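Long-range contacts in uroporphyrinogen III synthase (Thermus thermophilus, PDB 1WCW), which probably catalyses the cyclisation of hydroxymethylbilane to uroporphyrinogen III, the step of tetrapyrrole biosynthesis in which one pyrrole ring is inverted: residues L25-F31 with L249-K253; A14-K19 with L35-T41. The contacts are given in a common frame with arbitrary orientation. Residue numbers count along the deposited sequence, not the author numbering.

Contact 1 of 2, residues L25-F31 with L249-K253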
loop_
_atom_site.group_PDB
_atom_site.type_symbol
_atom_site.label_atom_id
_atom_site.label_comp_id
_atom_site.label_asym_id
_atom_site.label_seq_id
_atom_site.Cartn_x
_atom_site.Cartn_y
_atom_site.Cartn_z
ATOM N N LEU A 25 -0.575 -22.314 0.100
ATOM C CA LEU A 25 -0.568 -22.389 -1.321
ATOM C C LEU A 25 0.842 -22.723 -1.802
ATOM O O LEU A 25 1.058 -23.584 -2.671
ATOM C CB LEU A 25 -0.997 -21.038 -1.879
ATOM C CG LEU A 25 -1.946 -20.990 -3.073
ATOM C CD1 LEU A 25 -1.447 -21.903 -4.189
ATOM C CD2 LEU A 25 -3.289 -21.446 -2.579
ATOM N N ALA A 26 1.879 -22.066 -1.252
ATOM C CA ALA A 26 3.219 -22.385 -1.675
ATOM C C ALA A 26 3.577 -23.852 -1.458
ATOM O O ALA A 26 4.182 -24.476 -2.350
ATOM C CB ALA A 26 4.243 -21.461 -0.940
ATOM N N GLU A 27 3.227 -24.396 -0.312
ATOM C CA GLU A 27 3.499 -25.794 -0.042
ATOM C C GLU A 27 2.775 -26.680 -1.054
ATOM O O GLU A 27 3.365 -27.675 -1.537
ATOM C CB GLU A 27 3.015 -26.156 1.354
ATOM C CG GLU A 27 3.835 -25.517 2.468
ATOM C CD GLU A 27 3.264 -25.750 3.871
ATOM O OE1 GLU A 27 2.017 -25.789 4.027
ATOM O OE2 GLU A 27 4.061 -25.863 4.839
ATOM N N LYS A 28 1.521 -26.367 -1.351
ATOM C CA LYS A 28 0.755 -27.203 -2.344
ATOM C C LYS A 28 1.361 -27.148 -3.729
ATOM O O LYS A 28 1.266 -28.119 -4.533
ATOM C CB LYS A 28 -0.709 -26.736 -2.398
ATOM C CG LYS A 28 -1.493 -27.035 -1.149
ATOM C CD LYS A 28 -2.955 -26.647 -1.286
ATOM C CE LYS A 28 -3.702 -27.032 0.006
ATOM N NZ LYS A 28 -5.089 -26.436 0.059
ATOM N N LEU A 29 2.047 -26.073 -4.051
ATOM C CA LEU A 29 2.679 -25.928 -5.368
ATOM C C LEU A 29 4.095 -26.449 -5.408
ATOM O O LEU A 29 4.774 -26.354 -6.425
ATOM C CB LEU A 29 2.633 -24.436 -5.785
ATOM C CG LEU A 29 1.219 -23.896 -5.990
ATOM C CD1 LEU A 29 1.263 -22.412 -6.299
ATOM C CD2 LEU A 29 0.519 -24.638 -7.121
ATOM N N GLY A 30 4.558 -26.983 -4.301
ATOM C CA GLY A 30 5.921 -27.521 -4.273
ATOM C C GLY A 30 7.047 -26.581 -3.887
ATOM O O GLY A 30 8.228 -26.904 -3.997
ATOM N N PHE A 31 6.686 -25.392 -3.428
ATOM C CA PHE A 31 7.717 -24.457 -2.959
ATOM C C PHE A 31 7.949 -24.558 -1.460
ATOM O O PHE A 31 7.117 -25.081 -0.740
ATOM C CB PHE A 31 7.253 -23.017 -3.231
ATOM C CG PHE A 31 7.109 -22.625 -4.702
ATOM C CD1 PHE A 31 5.864 -22.343 -5.262
ATOM C CD2 PHE A 31 8.234 -22.433 -5.493
ATOM C CE1 PHE A 31 5.752 -21.864 -6.586
ATOM C CE2 PHE A 31 8.128 -21.956 -6.823
ATOM C CZ PHE A 31 6.864 -21.679 -7.340
ATOM N N LEU A 249 2.025 -17.220 -7.609
ATOM C CA LEU A 249 2.887 -18.363 -7.465
ATOM C C LEU A 249 2.935 -19.274 -8.645
ATOM O O LEU A 249 4.008 -19.723 -9.059
ATOM C CB LEU A 249 2.544 -19.180 -6.229
ATOM C CG LEU A 249 2.857 -18.379 -4.957
ATOM C CD1 LEU A 249 2.197 -19.061 -3.723
ATOM C CD2 LEU A 249 4.368 -18.325 -4.775
ATOM N N GLN A 250 1.759 -19.501 -9.269
ATOM C CA GLN A 250 1.721 -20.354 -10.415
ATOM C C GLN A 250 2.297 -19.706 -11.635
ATOM O O GLN A 250 2.990 -20.352 -12.442
ATOM C CB GLN A 250 0.291 -20.803 -10.700
ATOM C CG GLN A 250 -0.222 -21.517 -9.506
ATOM C CD GLN A 250 -1.555 -22.075 -9.795
ATOM O OE1 GLN A 250 -1.651 -23.078 -10.514
ATOM N NE2 GLN A 250 -2.605 -21.434 -9.273
ATOM N N GLY A 251 2.036 -18.424 -11.758
ATOM C CA GLY A 251 2.603 -17.682 -12.879
ATOM C C GLY A 251 4.136 -17.656 -12.770
ATOM O O GLY A 251 4.875 -17.848 -13.759
ATOM N N PHE A 252 4.636 -17.434 -11.531
ATOM C CA PHE A 252 6.067 -17.521 -11.325
ATOM C C PHE A 252 6.647 -18.899 -11.668
ATOM O O PHE A 252 7.644 -18.990 -12.325
ATOM C CB PHE A 252 6.382 -17.159 -9.867
ATOM C CG PHE A 252 7.821 -17.423 -9.473
ATOM C CD1 PHE A 252 8.867 -16.827 -10.162
ATOM C CD2 PHE A 252 8.108 -18.246 -8.409
ATOM C CE1 PHE A 252 10.164 -17.049 -9.772
ATOM C CE2 PHE A 252 9.457 -18.477 -8.003
ATOM C CZ PHE A 252 10.469 -17.868 -8.686
ATOM N N LYS A 253 6.000 -19.940 -11.206
ATOM C CA LYS A 253 6.466 -21.311 -11.487
ATOM C C LYS A 253 6.579 -21.564 -13.000
ATOM O O LYS A 253 7.632 -22.084 -13.464
ATOM C CB LYS A 253 5.443 -22.238 -10.850
ATOM C CG LYS A 253 5.830 -23.696 -10.866
ATOM C CD LYS A 253 4.765 -24.447 -10.012
ATOM C CE LYS A 253 5.004 -25.918 -10.055
ATOM N NZ LYS A 253 5.961 -26.284 -8.989
#

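Contact 2 of 2, residues A14-K19 with L35-T41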
loop_
_atom_site.group_PDB
_atom_site.type_symbol
_atom_site.label_atom_id
_atom_site.label_comp_id
_atom_site.label_asym_id
_atom_site.label_seq_id
_atom_site.Cartn_x
_atom_site.Cartn_y
_atom_site.Cartn_z
ATOM N N ALA A 14 6.934 -11.092 1.817
ATOM C CA ALA A 14 7.155 -9.868 2.623
ATOM C C ALA A 14 5.843 -9.305 3.187
ATOM O O ALA A 14 5.930 -8.295 3.891
ATOM C CB ALA A 14 7.861 -8.796 1.755
ATOM N N GLY A 15 4.712 -9.918 2.909
ATOM C CA GLY A 15 3.414 -9.428 3.376
ATOM C C GLY A 15 3.099 -9.808 4.801
ATOM O O GLY A 15 3.788 -10.586 5.454
ATOM N N LEU A 16 2.064 -9.161 5.304
ATOM C CA LEU A 16 1.635 -9.405 6.681
ATOM C C LEU A 16 0.273 -10.104 6.800
ATOM O O LEU A 16 0.133 -11.062 7.518
ATOM C CB LEU A 16 1.595 -8.083 7.439
ATOM C CG LEU A 16 1.218 -8.099 8.923
ATOM C CD1 LEU A 16 2.237 -8.810 9.770
ATOM C CD2 LEU A 16 1.093 -6.688 9.360
ATOM N N ARG A 17 -0.679 -9.630 6.052
ATOM C CA ARG A 17 -2.073 -10.068 6.101
ATOM C C ARG A 17 -2.477 -11.488 5.758
ATOM O O ARG A 17 -3.245 -12.137 6.474
ATOM C CB ARG A 17 -2.881 -9.124 5.209
ATOM C CG ARG A 17 -2.560 -7.609 5.358
ATOM C CD ARG A 17 -1.008 -7.192 5.377
ATOM N NE ARG A 17 -0.359 -6.969 4.086
ATOM C CZ ARG A 17 0.174 -7.930 3.358
ATOM N NH1 ARG A 17 0.734 -7.660 2.208
ATOM N NH2 ARG A 17 0.132 -9.179 3.795
ATOM N N ARG A 18 -1.944 -11.979 4.665
ATOM C CA ARG A 18 -2.241 -13.289 4.113
ATOM C C ARG A 18 -1.089 -14.313 4.188
ATOM O O ARG A 18 -0.933 -15.164 3.319
ATOM C CB ARG A 18 -2.664 -13.127 2.633
ATOM C CG ARG A 18 -4.104 -12.547 2.477
ATOM C CD ARG A 18 -4.540 -12.616 1.005
ATOM N NE ARG A 18 -3.690 -11.734 0.205
ATOM C CZ ARG A 18 -3.742 -11.631 -1.124
ATOM N NH1 ARG A 18 -2.927 -10.804 -1.772
ATOM N NH2 ARG A 18 -4.613 -12.355 -1.813
ATOM N N LYS A 19 -0.304 -14.251 5.247
ATOM C CA LYS A 19 0.813 -15.198 5.451
ATOM C C LYS A 19 0.403 -16.642 5.438
ATOM O O LYS A 19 1.119 -17.500 4.916
ATOM C CB LYS A 19 1.423 -15.005 6.852
ATOM C CG LYS A 19 2.098 -13.729 7.037
ATOM C CD LYS A 19 2.636 -13.612 8.453
ATOM C CE LYS A 19 3.232 -12.225 8.725
ATOM N NZ LYS A 19 3.798 -12.142 10.109
ATOM N N LEU A 35 8.412 -16.790 5.697
ATOM C CA LEU A 35 7.640 -15.609 6.020
ATOM C C LEU A 35 8.536 -14.598 6.636
ATOM O O LEU A 35 9.049 -14.797 7.732
ATOM C CB LEU A 35 6.504 -15.938 7.014
ATOM C CG LEU A 35 5.569 -17.078 6.568
ATOM C CD1 LEU A 35 4.534 -17.339 7.675
ATOM C CD2 LEU A 35 4.874 -16.713 5.261
ATOM N N PHE A 36 8.692 -13.477 5.931
ATOM C CA PHE A 36 9.530 -12.354 6.367
ATOM C C PHE A 36 8.734 -11.045 6.263
ATOM O O PHE A 36 9.013 -10.232 5.355
ATOM C CB PHE A 36 10.838 -12.300 5.538
ATOM C CG PHE A 36 11.805 -13.395 5.883
ATOM C CD1 PHE A 36 12.062 -14.455 5.028
ATOM C CD2 PHE A 36 12.502 -13.340 7.079
ATOM C CE1 PHE A 36 13.028 -15.430 5.400
ATOM C CE2 PHE A 36 13.428 -14.321 7.404
ATOM C CZ PHE A 36 13.678 -15.356 6.558
ATOM N N PRO A 37 7.774 -10.816 7.161
ATOM C CA PRO A 37 7.015 -9.562 7.067
ATOM C C PRO A 37 7.918 -8.368 7.291
ATOM O O PRO A 37 8.822 -8.386 8.132
ATOM C CB PRO A 37 5.965 -9.653 8.177
ATOM C CG PRO A 37 6.495 -10.731 9.088
ATOM C CD PRO A 37 7.281 -11.706 8.239
ATOM N N VAL A 38 7.646 -7.289 6.584
ATOM C CA VAL A 38 8.441 -6.091 6.717
ATOM C C VAL A 38 7.604 -4.958 7.306
ATOM O O VAL A 38 8.153 -3.825 7.457
ATOM C CB VAL A 38 9.041 -5.626 5.371
ATOM C CG1 VAL A 38 9.995 -6.686 4.798
ATOM C CG2 VAL A 38 7.975 -5.298 4.347
ATOM N N GLN A 39 6.350 -5.196 7.649
ATOM C CA GLN A 39 5.516 -4.136 8.180
ATOM C C GLN A 39 4.748 -4.608 9.380
ATOM O O GLN A 39 4.550 -5.824 9.621
ATOM C CB GLN A 39 4.525 -3.603 7.146
ATOM C CG GLN A 39 3.233 -4.362 7.053
ATOM C CD GLN A 39 2.606 -4.171 5.665
ATOM O OE1 GLN A 39 2.939 -4.885 4.739
ATOM N NE2 GLN A 39 1.693 -3.217 5.535
ATOM N N ALA A 40 4.290 -3.626 10.123
ATOM C CA ALA A 40 3.449 -3.812 11.260
ATOM C C ALA A 40 2.264 -2.846 10.984
ATOM O O ALA A 40 2.403 -1.872 10.218
ATOM C CB ALA A 40 4.187 -3.409 12.448
ATOM N N THR A 41 1.092 -3.117 11.516
ATOM C CA THR A 41 -0.016 -2.220 11.264
ATOM C C THR A 41 -0.725 -1.989 12.599
ATOM O O THR A 41 -0.885 -2.924 13.398
ATOM C CB THR A 41 -0.963 -2.844 10.208
ATOM O OG1 THR A 41 -0.217 -3.155 8.998
ATOM C CG2 THR A 41 -2.067 -1.873 9.885
HETATM O O HOH W 1 4.657 -6.973 5.782
#

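Contact 1 of 2, residues L25-F31 with L249-K253
How a Schellman-terminated helix can pack on another is seen where residues 25-31 meet 249-253: the terminating turn supplies the two largest surfaces on its side. Residues 25-28 are the last turn of their helix; Gly30, with positive phi, closes it in a Schellman motif, Phe31 N bonding back to Ala26 O at 2.9 Å and Gly30 N to Glu27 O at 3.1 Å. Leu29, before the glycine, and Phe31, after it, both point their CA-to-CB bonds toward residues 249-253. With both central leucines in the mt rotamer, Leu29 CD1 comes within 3.5 Å of Leu249 CB and 3.6 Å of Gln250 CG. Leu249 CD1 reaches the last helical turn itself, 4.2 Å from both Leu25 CB and Ala26 CB. Phe31 meets Leu249 O at its ring edge, CE1 to O 3.7 Å, and reaches Phe252 with CZ 3.8 Å from CD2. These rings are nearly parallel, at 20°, but so far slid apart (centroids 5.8 Å) that they barely overlap. Lys253 runs extended through chi3 and turns only at chi4, near +87°; this carries NZ over the Phe31 ring, at 5.2 Å from its centroid a weak attraction at most, to donate a 2.8 Å hydrogen bond to Leu29 O. The ammonium thus meets a carbonyl just past the helix end, while Lys253 CB lies 3.8 Å from Phe31 CZ. The contact joins helix 19-28 to helix 245-260 beside the five-stranded parallel sheet: Ala26 touches Pro33 of strand 32-35, Phe252 rests on Lys217 and Leu219 of strand 217-221, and both phenylalanines reach Val9.

Contact 2 of 2, residues A14-K19 with L35-T41
Lys19 lays its extended side chain along Leu35 and Pro37, its CB 4.0 Å from Leu35 CD1 and its NZ 3.2 Å from Pro37 CG, so that even the charged end of the chain lies against the proline ring. Leu16 packs farther along the same segment: CD1 is 4.1 Å from Pro37 CB, and CD2 lies 3.6 Å from Gln39 O, 3.9 Å from Gln39 CG and 3.8 Å from Thr41 OG1. The backbones come closest at Ala14 and Pro37, whose CA atoms are 4.5 Å apart. Two CA-H...O contacts form there, Ala14 CA to Phe36 O at 3.3 Å and Pro37 CA to Ala14 O at 3.6 Å, and Val38 N adds a weak hydrogen bond to Ala14 O at 3.3 Å. A water reinforces this last link, donating to Ala14 O (2.6 Å) and to Gln39 OE1 (2.9 Å) while accepting from Val38 N (3.1 Å). Gln39 OE1 also bonds Gln194 of helix 192-201. The segments thus meet where strands 10-13 and 32-35 of the parallel sheet run out: one segment leads into helix 19-28, with Arg18 at the N-cap position, and the other into strand 39-43 of the second, mixed sheet, the crossing between the two domains of the HemD fold. Backbone hydrogen bonds of Phe36 to Tyr13 and of Ala40 to Leu166 tie residues 35-41 to strands 10-13 and 155-167; between the two segments the chemistry implies a looser link, made of weak backbone contacts, one bridging water and apolar surface, including the aliphatic length of a lysine.

How the contacts relate
Contacts 1 and 2 share one element, helix 19-28, seen from its two ends: residues 14-19 lead into its first turn, and residues 25-31 form its last turn and exit. The chain then runs through strand 32-35 back to residues 35-41, so the segments of the two contacts alternate along the sequence. Their centres are about 18 Å apart, and beyond this adjacency in sequence the contacts do not touch. Contact 1 lies farther out, its centre about 24 Å from the centre of the chain, against about 12 Å for contact 2. In this family the active site is thought to lie in the cleft between the domains; contact 2, at the domain connection, is probably the nearer.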